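Local coordinates for ectonucleoside triphosphate diphosphohydrolase 4 (Homo sapiens, PDB 6WG5), which belongs to the GDA1/CD39 family and probably shares the two-lobed architecture of its actin-like ATPase clan, at residues L254-F258 and V270-V275; V201-I205 and E235-T239; L322-I326 and C414-W418; E392-R396 and G428-S432. All blocks are in the same frame, centred on the assembly; numbering follows the deposited sequence. Where two conformers were deposited one is given.

Contact 1. Residues L254-F258 and V270-V275; sequences LLAEF and VYRVYV
An antiparallel strand pairing joins Leu254-Phe258 to Val270-Val275, the two arms of a beta hairpin at one edge of a six-stranded mixed sheet. The axes of strands 255-258 and 270-275 approach to 4.7 Å and their directions differ by 157°. Leu255 faces Tyr274 and Glu257 faces Arg272 as non-hydrogen-bonded pairs; Ala256-Val273 and Phe258-Tyr271 are hydrogen-bonded pairs. The bonds run from Ala256 N to Val273 O (2.8 Å), Val273 N to Ala256 O (2.9 Å), Phe258 N to Tyr271 O (3.3 Å) and Tyr271 N to Phe258 O (3.1 Å); Val275 N to Leu254 O (2.9 Å) extends the ladder by one bond, just before strand 255-258. Such a hairpin finishes the sheet within this chain, strand 255-259 being outermost and strand 270-279 pairing on its other edge with strand 229-235. Ala256, Phe258 and Val273 face helix 172-186. With chi1 at p, Phe258 brings CE2 to 3.6 Å from Val273 CG2. On the opposite face Leu255 CD2 lies 3.8 Å from Tyr274 CB, and Glu257 CG 3.9 Å from Arg272 CG. Arg272 NH2 bonds to Lys238 O, and Tyr274 OH to Tyr370 O.

Contact 2. Residues V201-I205 and E235-T239; sequences VEVNI and EVPKT
Val201-Val203 is the extended end of strand 200-203, and Asn204 (phi/psi -107/109°) and Ile205 continue it as loop. Opposite, Glu235 and Val236 leave strand 229-235 extended, Pro237 bends the backbone at -71/-40°, and Lys238 and Thr239 return to extended angles. The segments meet in the same sense along the chain, Val203 facing Pro237 with CA atoms 4.6 Å apart and Asn204 facing Lys238 with CA atoms 5.2 Å apart. One backbone hydrogen bond joins them, a nearly straight link from Asn204 N to Pro237 O of 2.9 Å; the same carbonyl O of Pro237 receives a CA-H...O contact from Val203 CA at 3.6 Å.

Asn204, whose CA-CB bond points toward the loop and whose chi1 is m, places OD1 to accept a hydrogen bond from Thr239 N at 3.1 Å. The Pro237 ring packs beside the strand end, its CB 3.5 Å from Glu202 O and 4.2 Å from Val203 CG2. Glu235, t at chi1 and chi2, reaches across until OE2 lies 4.0 Å from Val203 CG2, but its carboxylate is held by Thr219 and by a salt bridge to Arg216 of strand 214-217. The contact thus ties the two-stranded sheet 200-203/214-217 to the loop leaving the larger sheet, and one asparagine serves it twice: its backbone N-H binds Pro237 O, while OD1 stands in for a backbone acceptor to Thr239 N.

Contact 3. Residues L322-I326 and C414-W418; sequences LPLDI and CATKW
Pro323 to Ile326 form a type II beta turn, with Asp325 at phi/psi 75/5° and Ile326 N bonded to Pro323 O at 3.3 Å, and the turn lies against the link between helices 403-414 and 418-427. Cys414, in helix 403-414, accepts a hydrogen bond at its O from Leu324 N (3.3 Å), while its sulfur is in a disulfide with Cys443 of helix 436-456. At Ala415 the carbonyl O touches Leu324 CD2 at 3.6 Å. Thr416 turns its side chain away, and OG1 binds Asp412 O in the preceding helix. Lys417 is the N-cap residue of helix 418-427; its CG lies 4.0 Å both from Leu324 CD2 and from Asp325 OD2. Trp418, the first helical residue, donates a hydrogen bond from its N to Leu324 O at 2.8 Å. With chi1 at t its indole faces the turn: Ile326 CD1 sits over the six-membered ring, 3.4 Å from the centroid and 7° off the normal, a CH-pi contact, and Pro323 CB approaches CE3 of Trp418 to 3.8 Å. Leu324, bonded through both N and O, docks the type II turn on the junction between two helices, at the N-terminal end of the second.

Contact 4. Residues E392-R396 and G428-S432; sequences EDVLR and GLYAS
A single backbone hydrogen bond crosses between Glu392-Arg396 and Gly428-Ser432, from Ala431 N to Asp393 O at 3.0 Å. It sets the register, with Asp393 and Ala431 CA atoms 5.0 Å apart and Val394 and Tyr430 CA atoms 5.1 Å apart. Both segments follow helices. Gly428, at positive phi (82/30°), ends helix 418-427 in a Schellman motif; Arg396, also at positive phi (64/40°), returns a weak bond from its N to Glu392 O at 3.0 Å. Apolar contact centres on Tyr430, whose chi1 is m: Val394 CB lies 3.8 Å from Tyr430 CD1, and Val394 CG1 stands over the ring, 4.3 Å from its centroid and 22° off the normal, a CH-pi contact. Helix 436-456 touches both side chains, through Arg438 and Gln442 at Val394 and Leu439 at Tyr430. Among the charged groups, the Arg396 guanidinium lies with one face over the peptide joining Tyr430 to Ala431, its CZ 3.8 Å from Ala431 N. Arg396 NH1 forms a long salt bridge to Glu392 OE2 at 3.6 Å, and Asp393 OD2 binds His433 ND1. With one main-chain hydrogen bond between them, the loops rely otherwise on Val394-Tyr430 packing and the guanidinium over the bonded peptide.

In the fold
The four contacts fall into two pairs. Contacts 1 and 2 have centres about 11 Å apart and touch through Arg272, which pairs by its backbone with Val236 and by its side chain with Lys238; contact 1 is the hairpin at the edge of the six-stranded sheet, and contact 2 joins the loop after its strand 229-235 to a separate two-stranded sheet. Contacts 3 and 4 lie about 16 Å apart between centres, about 6 Å at nearest atoms, among helices 403-414, 418-427 and 436-456. The centre of contact 1 is about 44 Å from that of contact 3 and about 37 Å from that of contact 4, across the chain's centre. Contact 2 closes before contact 1 opens, whereas contacts 3 and 4 interleave. Helix 418-427 thus has loop contacts at both ends.

Contact 1. Residues L254-F258 and V270-V275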
loop_
_atom_site.group_PDB
_atom_site.type_symbol
_atom_site.label_atom_id
_atom_site.label_comp_id
_atom_site.label_asym_id
_atom_site.label_seq_id
_atom_site.Cartn_x
_atom_site.Cartn_y
_atom_site.Cartn_z
ATOM N N LEU A 254 10.064 -7.897 10.115
ATOM C CA LEU A 254 8.851 -7.856 9.308
ATOM C C LEU A 254 7.593 -7.702 10.152
ATOM O O LEU A 254 6.484 -7.751 9.607
ATOM C CB LEU A 254 8.746 -9.118 8.451
ATOM C CG LEU A 254 9.949 -9.419 7.559
ATOM C CD1 LEU A 254 9.704 -10.691 6.767
ATOM C CD2 LEU A 254 10.246 -8.249 6.627
ATOM N N LEU A 255 7.734 -7.521 11.462
ATOM C CA LEU A 255 6.604 -7.372 12.364
ATOM C C LEU A 255 6.682 -6.023 13.061
ATOM O O LEU A 255 7.755 -5.600 13.500
ATOM C CB LEU A 255 6.578 -8.495 13.406
ATOM C CG LEU A 255 6.271 -9.896 12.870
ATOM C CD1 LEU A 255 6.536 -10.945 13.937
ATOM C CD2 LEU A 255 4.832 -9.981 12.383
ATOM N N ALA A 256 5.538 -5.349 13.150
ATOM C CA ALA A 256 5.419 -4.075 13.845
ATOM C C ALA A 256 4.413 -4.225 14.976
ATOM O O ALA A 256 3.310 -4.742 14.768
ATOM C CB ALA A 256 4.985 -2.963 12.889
ATOM N N GLU A 257 4.799 -3.784 16.170
ATOM C CA GLU A 257 3.935 -3.817 17.343
ATOM C C GLU A 257 3.776 -2.398 17.862
ATOM O O GLU A 257 4.759 -1.769 18.269
ATOM C CB GLU A 257 4.513 -4.735 18.419
ATOM C CG GLU A 257 4.264 -6.205 18.143
ATOM C CD GLU A 257 5.305 -7.108 18.771
ATOM O OE1 GLU A 257 5.893 -7.930 18.035
ATOM O OE2 GLU A 257 5.542 -6.993 19.993
ATOM N N PHE A 258 2.544 -1.897 17.845
ATOM C CA PHE A 258 2.268 -0.512 18.183
ATOM C C PHE A 258 0.936 -0.424 18.916
ATOM O O PHE A 258 0.176 -1.394 18.996
ATOM C CB PHE A 258 2.252 0.369 16.929
ATOM C CG PHE A 258 1.295 -0.104 15.872
ATOM C CD1 PHE A 258 -0.007 0.364 15.837
ATOM C CD2 PHE A 258 1.697 -1.022 14.918
ATOM C CE1 PHE A 258 -0.889 -0.070 14.868
ATOM C CE2 PHE A 258 0.821 -1.459 13.944
ATOM C CZ PHE A 258 -0.474 -0.984 13.920
ATOM N N VAL A 270 -3.772 -2.328 20.717
ATOM C CA VAL A 270 -2.442 -2.865 20.445
ATOM C C VAL A 270 -2.558 -3.884 19.318
ATOM O O VAL A 270 -3.350 -4.829 19.404
ATOM C CB VAL A 270 -1.833 -3.499 21.707
ATOM C CG1 VAL A 270 -0.517 -4.197 21.381
ATOM C CG2 VAL A 270 -1.612 -2.442 22.773
ATOM N N TYR A 271 -1.764 -3.695 18.265
ATOM C CA TYR A 271 -1.825 -4.540 17.081
ATOM C C TYR A 271 -0.438 -5.036 16.704
ATOM O O TYR A 271 0.554 -4.318 16.863
ATOM C CB TYR A 271 -2.423 -3.783 15.885
ATOM C CG TYR A 271 -3.885 -3.452 16.043
ATOM C CD1 TYR A 271 -4.864 -4.348 15.644
ATOM C CD2 TYR A 271 -4.288 -2.243 16.593
ATOM C CE1 TYR A 271 -6.201 -4.055 15.792
ATOM C CE2 TYR A 271 -5.624 -1.939 16.744
ATOM C CZ TYR A 271 -6.577 -2.849 16.342
ATOM O OH TYR A 271 -7.913 -2.557 16.488
ATOM N N ARG A 272 -0.382 -6.275 16.223
ATOM C CA ARG A 272 0.811 -6.840 15.604
ATOM C C ARG A 272 0.538 -6.974 14.112
ATOM O O ARG A 272 -0.345 -7.741 13.711
ATOM C CB ARG A 272 1.154 -8.198 16.219
ATOM C CG ARG A 272 2.479 -8.779 15.750
ATOM C CD ARG A 272 2.695 -10.202 16.254
ATOM N NE ARG A 272 2.096 -10.424 17.572
ATOM C CZ ARG A 272 1.185 -11.354 17.855
ATOM N NH1 ARG A 272 0.716 -11.458 19.093
ATOM N NH2 ARG A 272 0.748 -12.193 16.925
ATOM N N VAL A 273 1.283 -6.228 13.299
ATOM C CA VAL A 273 1.068 -6.186 11.856
ATOM C C VAL A 273 2.331 -6.660 11.150
ATOM O O VAL A 273 3.432 -6.177 11.437
ATOM C CB VAL A 273 0.677 -4.776 11.382
ATOM C CG1 VAL A 273 0.419 -4.771 9.884
ATOM C CG2 VAL A 273 -0.550 -4.289 12.136
ATOM N N TYR A 274 2.160 -7.600 10.223
ATOM C CA TYR A 274 3.240 -8.096 9.383
ATOM C C TYR A 274 3.258 -7.308 8.083
ATOM O O TYR A 274 2.208 -7.094 7.472
ATOM C CB TYR A 274 3.047 -9.587 9.105
ATOM C CG TYR A 274 3.881 -10.147 7.972
ATOM C CD1 TYR A 274 3.342 -10.302 6.702
ATOM C CD2 TYR A 274 5.196 -10.538 8.176
ATOM C CE1 TYR A 274 4.090 -10.824 5.665
ATOM C CE2 TYR A 274 5.957 -11.060 7.142
ATOM C CZ TYR A 274 5.396 -11.203 5.891
ATOM O OH TYR A 274 6.145 -11.721 4.858
ATOM N N VAL A 275 4.444 -6.869 7.671
ATOM C CA VAL A 275 4.612 -6.065 6.465
ATOM C C VAL A 275 5.802 -6.607 5.688
ATOM O O VAL A 275 6.905 -6.714 6.231
ATOM C CB VAL A 275 4.815 -4.572 6.791
ATOM C CG1 VAL A 275 5.005 -3.764 5.513
ATOM C CG2 VAL A 275 3.640 -4.037 7.584
#

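Contact 2. Residues V201-I205 and E235-T239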
loop_
_atom_site.group_PDB
_atom_site.type_symbol
_atom_site.label_atom_id
_atom_site.label_comp_id
_atom_site.label_asym_id
_atom_site.label_seq_id
_atom_site.Cartn_x
_atom_site.Cartn_y
_atom_site.Cartn_z
ATOM N N VAL A 201 -12.257 -11.271 16.025
ATOM C CA VAL A 201 -11.129 -12.185 16.138
ATOM C C VAL A 201 -10.686 -12.252 17.591
ATOM O O VAL A 201 -10.935 -11.347 18.390
ATOM C CB VAL A 201 -9.936 -11.764 15.250
ATOM C CG1 VAL A 201 -10.246 -11.998 13.783
ATOM C CG2 VAL A 201 -9.580 -10.308 15.496
ATOM N N GLU A 202 -10.012 -13.347 17.924
ATOM C CA GLU A 202 -9.360 -13.501 19.215
ATOM C C GLU A 202 -7.903 -13.076 19.075
ATOM O O GLU A 202 -7.195 -13.555 18.184
ATOM C CB GLU A 202 -9.462 -14.950 19.693
ATOM C CG GLU A 202 -8.935 -15.197 21.093
ATOM C CD GLU A 202 -9.044 -16.654 21.501
ATOM O OE1 GLU A 202 -9.550 -17.460 20.692
ATOM O OE2 GLU A 202 -8.622 -16.990 22.627
ATOM N N VAL A 203 -7.461 -12.172 19.948
ATOM C CA VAL A 203 -6.143 -11.558 19.851
ATOM C C VAL A 203 -5.324 -11.929 21.078
ATOM O O VAL A 203 -5.831 -11.917 22.205
ATOM C CB VAL A 203 -6.250 -10.025 19.718
ATOM C CG1 VAL A 203 -4.870 -9.394 19.614
ATOM C CG2 VAL A 203 -7.099 -9.657 18.513
ATOM N N ASN A 204 -4.053 -12.254 20.855
ATOM C CA ASN A 204 -3.077 -12.431 21.924
ATOM C C ASN A 204 -2.146 -11.227 21.893
ATOM O O ASN A 204 -1.336 -11.085 20.971
ATOM C CB ASN A 204 -2.294 -13.732 21.761
ATOM C CG ASN A 204 -3.188 -14.953 21.737
ATOM O OD1 ASN A 204 -3.161 -15.736 20.788
ATOM N ND2 ASN A 204 -3.986 -15.124 22.785
ATOM N N ILE A 205 -2.270 -10.359 22.887
ATOM C CA ILE A 205 -1.433 -9.156 22.935
ATOM C C ILE A 205 0.020 -9.571 23.140
ATOM O O ILE A 205 0.301 -10.420 24.005
ATOM C CB ILE A 205 -1.905 -8.224 24.052
ATOM C CG1 ILE A 205 -3.396 -7.904 23.888
ATOM C CG2 ILE A 205 -1.086 -6.941 24.059
ATOM C CD1 ILE A 205 -3.764 -7.276 22.552
ATOM N N GLU A 235 -2.686 -8.187 9.896
ATOM C CA GLU A 235 -2.557 -8.364 11.332
ATOM C C GLU A 235 -2.309 -9.827 11.665
ATOM O O GLU A 235 -2.868 -10.727 11.032
ATOM C CB GLU A 235 -3.821 -7.880 12.045
ATOM C CG GLU A 235 -3.795 -8.078 13.556
ATOM C CD GLU A 235 -5.107 -7.713 14.221
ATOM O OE1 GLU A 235 -6.027 -7.247 13.515
ATOM O OE2 GLU A 235 -5.218 -7.899 15.452
ATOM N N VAL A 236 -1.468 -10.056 12.666
ATOM C CA VAL A 236 -1.201 -11.397 13.177
ATOM C C VAL A 236 -1.846 -11.495 14.556
ATOM O O VAL A 236 -1.207 -11.154 15.561
ATOM C CB VAL A 236 0.306 -11.681 13.231
ATOM C CG1 VAL A 236 0.566 -13.113 13.669
ATOM C CG2 VAL A 236 0.943 -11.407 11.874
ATOM N N PRO A 237 -3.103 -11.941 14.657
ATOM C CA PRO A 237 -3.789 -11.856 15.959
ATOM C C PRO A 237 -3.257 -12.834 16.989
ATOM O O PRO A 237 -3.130 -12.475 18.165
ATOM C CB PRO A 237 -5.258 -12.151 15.606
ATOM C CG PRO A 237 -5.333 -12.161 14.104
ATOM C CD PRO A 237 -3.973 -12.515 13.620
ATOM N N LYS A 238 -2.952 -14.063 16.585
ATOM C CA LYS A 238 -2.585 -15.112 17.522
ATOM C C LYS A 238 -1.081 -15.143 17.757
ATOM O O LYS A 238 -0.285 -14.775 16.888
ATOM C CB LYS A 238 -3.051 -16.477 17.013
ATOM C CG LYS A 238 -4.506 -16.788 17.317
ATOM C CD LYS A 238 -4.872 -18.199 16.878
ATOM C CE LYS A 238 -6.269 -18.583 17.343
ATOM N NZ LYS A 238 -7.021 -19.336 16.298
ATOM N N THR A 239 -0.700 -15.592 18.953
ATOM C CA THR A 239 0.705 -15.791 19.273
ATOM C C THR A 239 1.371 -16.652 18.209
ATOM O O THR A 239 0.801 -17.640 17.739
ATOM C CB THR A 239 0.844 -16.456 20.647
ATOM O OG1 THR A 239 0.192 -15.653 21.639
ATOM C CG2 THR A 239 2.310 -16.625 21.023
#

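Contact 3. Residues L322-I326 and C414-W418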
loop_
_atom_site.group_PDB
_atom_site.type_symbol
_atom_site.label_atom_id
_atom_site.label_comp_id
_atom_site.label_asym_id
_atom_site.label_seq_id
_atom_site.Cartn_x
_atom_site.Cartn_y
_atom_site.Cartn_z
ATOM N N LEU A 322 1.812 -14.555 -23.808
ATOM C CA LEU A 322 1.372 -13.467 -24.663
ATOM C C LEU A 322 0.075 -13.845 -25.367
ATOM O O LEU A 322 -0.187 -15.031 -25.596
ATOM C CB LEU A 322 2.433 -13.110 -25.714
ATOM C CG LEU A 322 3.624 -12.291 -25.216
ATOM C CD1 LEU A 322 4.689 -12.198 -26.295
ATOM C CD2 LEU A 322 3.188 -10.896 -24.778
ATOM N N PRO A 323 -0.757 -12.864 -25.720
ATOM C CA PRO A 323 -2.001 -13.178 -26.431
ATOM C C PRO A 323 -1.731 -13.956 -27.710
ATOM O O PRO A 323 -0.668 -13.842 -28.322
ATOM C CB PRO A 323 -2.598 -11.799 -26.733
ATOM C CG PRO A 323 -1.979 -10.884 -25.750
ATOM C CD PRO A 323 -0.612 -11.421 -25.469
ATOM N N LEU A 324 -2.719 -14.749 -28.114
ATOM C CA LEU A 324 -2.566 -15.595 -29.290
ATOM C C LEU A 324 -2.262 -14.759 -30.528
ATOM O O LEU A 324 -2.978 -13.802 -30.840
ATOM C CB LEU A 324 -3.838 -16.415 -29.506
ATOM C CG LEU A 324 -3.843 -17.358 -30.710
ATOM C CD1 LEU A 324 -2.908 -18.537 -30.480
ATOM C CD2 LEU A 324 -5.254 -17.839 -30.982
ATOM N N ASP A 325 -1.189 -15.127 -31.229
ATOM C CA ASP A 325 -0.801 -14.601 -32.542
ATOM C C ASP A 325 -0.204 -13.201 -32.491
ATOM O O ASP A 325 0.065 -12.624 -33.558
ATOM C CB ASP A 325 -1.971 -14.588 -33.532
ATOM C CG ASP A 325 -2.362 -15.980 -33.992
ATOM O OD1 ASP A 325 -1.531 -16.906 -33.874
ATOM O OD2 ASP A 325 -3.500 -16.145 -34.482
ATOM N N ILE A 326 0.017 -12.626 -31.307
ATOM C CA ILE A 326 0.731 -11.358 -31.233
ATOM C C ILE A 326 2.201 -11.594 -31.551
ATOM O O ILE A 326 2.779 -12.634 -31.209
ATOM C CB ILE A 326 0.573 -10.700 -29.850
ATOM C CG1 ILE A 326 1.068 -9.252 -29.898
ATOM C CG2 ILE A 326 1.355 -11.475 -28.790
ATOM C CD1 ILE A 326 0.829 -8.467 -28.619
ATOM N N CYS A 414 -6.799 -14.843 -23.064
ATOM C CA CYS A 414 -5.500 -15.178 -23.639
ATOM C C CYS A 414 -5.643 -15.966 -24.933
ATOM O O CYS A 414 -4.854 -15.781 -25.866
ATOM C CB CYS A 414 -4.670 -15.959 -22.619
ATOM S SG CYS A 414 -4.293 -14.942 -21.194
ATOM N N ALA A 415 -6.639 -16.844 -25.011
ATOM C CA ALA A 415 -6.842 -17.659 -26.199
ATOM C C ALA A 415 -7.491 -16.892 -27.345
ATOM O O ALA A 415 -7.721 -17.481 -28.406
ATOM C CB ALA A 415 -7.696 -18.880 -25.850
ATOM N N THR A 416 -7.786 -15.606 -27.166
ATOM C CA THR A 416 -8.405 -14.797 -28.206
ATOM C C THR A 416 -7.326 -14.208 -29.104
ATOM O O THR A 416 -6.334 -13.661 -28.614
ATOM C CB THR A 416 -9.248 -13.679 -27.588
ATOM O OG1 THR A 416 -10.238 -14.246 -26.723
ATOM C CG2 THR A 416 -9.940 -12.853 -28.670
ATOM N N LYS A 417 -7.523 -14.321 -30.419
ATOM C CA LYS A 417 -6.559 -13.784 -31.372
ATOM C C LYS A 417 -6.266 -12.322 -31.073
ATOM O O LYS A 417 -7.162 -11.548 -30.726
ATOM C CB LYS A 417 -7.085 -13.913 -32.801
ATOM C CG LYS A 417 -7.246 -15.332 -33.301
ATOM C CD LYS A 417 -7.728 -15.319 -34.742
ATOM C CE LYS A 417 -8.574 -16.535 -35.074
ATOM N NZ LYS A 417 -9.508 -16.245 -36.200
ATOM N N TRP A 418 -4.995 -11.946 -31.226
ATOM C CA TRP A 418 -4.587 -10.569 -30.967
ATOM C C TRP A 418 -5.401 -9.581 -31.795
ATOM O O TRP A 418 -5.758 -8.502 -31.311
ATOM C CB TRP A 418 -3.094 -10.414 -31.256
ATOM C CG TRP A 418 -2.581 -9.020 -31.088
ATOM C CD1 TRP A 418 -2.055 -8.218 -32.059
ATOM C CD2 TRP A 418 -2.542 -8.259 -29.875
ATOM N NE1 TRP A 418 -1.690 -7.007 -31.525
ATOM C CE2 TRP A 418 -1.979 -7.006 -30.186
ATOM C CE3 TRP A 418 -2.930 -8.516 -28.557
ATOM C CZ2 TRP A 418 -1.792 -6.012 -29.227
ATOM C CZ3 TRP A 418 -2.744 -7.527 -27.605
ATOM C CH2 TRP A 418 -2.180 -6.290 -27.946
#

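Contact 4. Residues E392-R396 and G428-S432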
loop_
_atom_site.group_PDB
_atom_site.type_symbol
_atom_site.label_atom_id
_atom_site.label_comp_id
_atom_site.label_asym_id
_atom_site.label_seq_id
_atom_site.Cartn_x
_atom_site.Cartn_y
_atom_site.Cartn_z
ATOM N N GLU A 392 -10.360 -6.193 -13.600
ATOM C CA GLU A 392 -11.369 -5.255 -14.077
ATOM C C GLU A 392 -11.092 -4.683 -15.459
ATOM O O GLU A 392 -12.016 -4.584 -16.268
ATOM C CB GLU A 392 -11.511 -4.093 -13.087
ATOM C CG GLU A 392 -12.529 -3.043 -13.506
ATOM C CD GLU A 392 -13.908 -3.629 -13.730
ATOM O OE1 GLU A 392 -14.213 -4.677 -13.119
ATOM O OE2 GLU A 392 -14.683 -3.045 -14.520
ATOM N N ASP A 393 -9.849 -4.303 -15.760
ATOM C CA ASP A 393 -9.601 -3.443 -16.915
ATOM C C ASP A 393 -10.064 -4.083 -18.220
ATOM O O ASP A 393 -10.632 -3.398 -19.079
ATOM C CB ASP A 393 -8.121 -3.071 -16.985
ATOM C CG ASP A 393 -7.787 -1.860 -16.128
ATOM O OD1 ASP A 393 -8.604 -1.503 -15.250
ATOM O OD2 ASP A 393 -6.711 -1.260 -16.332
ATOM N N VAL A 394 -9.838 -5.389 -18.397
ATOM C CA VAL A 394 -10.304 -6.098 -19.581
ATOM C C VAL A 394 -11.246 -7.243 -19.232
ATOM O O VAL A 394 -12.221 -7.489 -19.952
ATOM C CB VAL A 394 -9.126 -6.608 -20.441
ATOM C CG1 VAL A 394 -8.235 -5.454 -20.853
ATOM C CG2 VAL A 394 -8.329 -7.668 -19.712
ATOM N N LEU A 395 -10.986 -7.958 -18.137
ATOM C CA LEU A 395 -11.885 -9.035 -17.735
ATOM C C LEU A 395 -13.172 -8.512 -17.108
ATOM O O LEU A 395 -14.177 -9.231 -17.097
ATOM C CB LEU A 395 -11.174 -9.981 -16.765
ATOM C CG LEU A 395 -9.841 -10.544 -17.263
ATOM C CD1 LEU A 395 -9.257 -11.531 -16.255
ATOM C CD2 LEU A 395 -9.993 -11.202 -18.634
ATOM N N ARG A 396 -13.163 -7.286 -16.583
ATOM C CA ARG A 396 -14.387 -6.611 -16.151
ATOM C C ARG A 396 -15.057 -7.340 -14.989
ATOM O O ARG A 396 -16.284 -7.456 -14.930
ATOM C CB ARG A 396 -15.359 -6.455 -17.321
ATOM C CG ARG A 396 -14.837 -5.572 -18.438
ATOM C CD ARG A 396 -14.822 -4.110 -18.023
ATOM N NE ARG A 396 -15.443 -3.258 -19.033
ATOM C CZ ARG A 396 -15.813 -1.998 -18.830
ATOM N NH1 ARG A 396 -15.630 -1.430 -17.644
ATOM N NH2 ARG A 396 -16.372 -1.306 -19.813
ATOM N N GLY A 428 -13.833 0.285 -27.933
ATOM C CA GLY A 428 -14.115 0.757 -26.592
ATOM C C GLY A 428 -14.767 -0.262 -25.689
ATOM O O GLY A 428 -15.525 0.114 -24.789
ATOM N N LEU A 429 -14.488 -1.552 -25.896
ATOM C CA LEU A 429 -15.147 -2.588 -25.109
ATOM C C LEU A 429 -14.624 -2.635 -23.682
ATOM O O LEU A 429 -15.352 -3.038 -22.767
ATOM C CB LEU A 429 -14.957 -3.947 -25.779
ATOM C CG LEU A 429 -15.604 -5.148 -25.083
ATOM C CD1 LEU A 429 -17.125 -5.062 -25.148
ATOM C CD2 LEU A 429 -15.107 -6.445 -25.702
ATOM N N TYR A 430 -13.379 -2.231 -23.467
ATOM C CA TYR A 430 -12.727 -2.391 -22.180
ATOM C C TYR A 430 -12.797 -1.091 -21.384
ATOM O O TYR A 430 -13.289 -0.064 -21.856
ATOM C CB TYR A 430 -11.285 -2.855 -22.391
ATOM C CG TYR A 430 -11.202 -4.107 -23.231
ATOM C CD1 TYR A 430 -11.811 -5.282 -22.815
ATOM C CD2 TYR A 430 -10.529 -4.113 -24.445
ATOM C CE1 TYR A 430 -11.748 -6.430 -23.575
ATOM C CE2 TYR A 430 -10.460 -5.260 -25.215
ATOM C CZ TYR A 430 -11.072 -6.416 -24.775
ATOM O OH TYR A 430 -11.011 -7.563 -25.534
ATOM N N ALA A 431 -12.311 -1.149 -20.147
ATOM C CA ALA A 431 -12.345 0.018 -19.278
ATOM C C ALA A 431 -11.529 1.152 -19.884
ATOM O O ALA A 431 -10.492 0.928 -20.512
ATOM C CB ALA A 431 -11.806 -0.340 -17.893
ATOM N N SER A 432 -12.007 2.384 -19.691
ATOM C CA SER A 432 -11.303 3.545 -20.222
ATOM C C SER A 432 -9.883 3.653 -19.680
ATOM O O SER A 432 -9.054 4.346 -20.283
ATOM C CB SER A 432 -12.084 4.821 -19.905
ATOM O OG SER A 432 -12.303 4.951 -18.510
#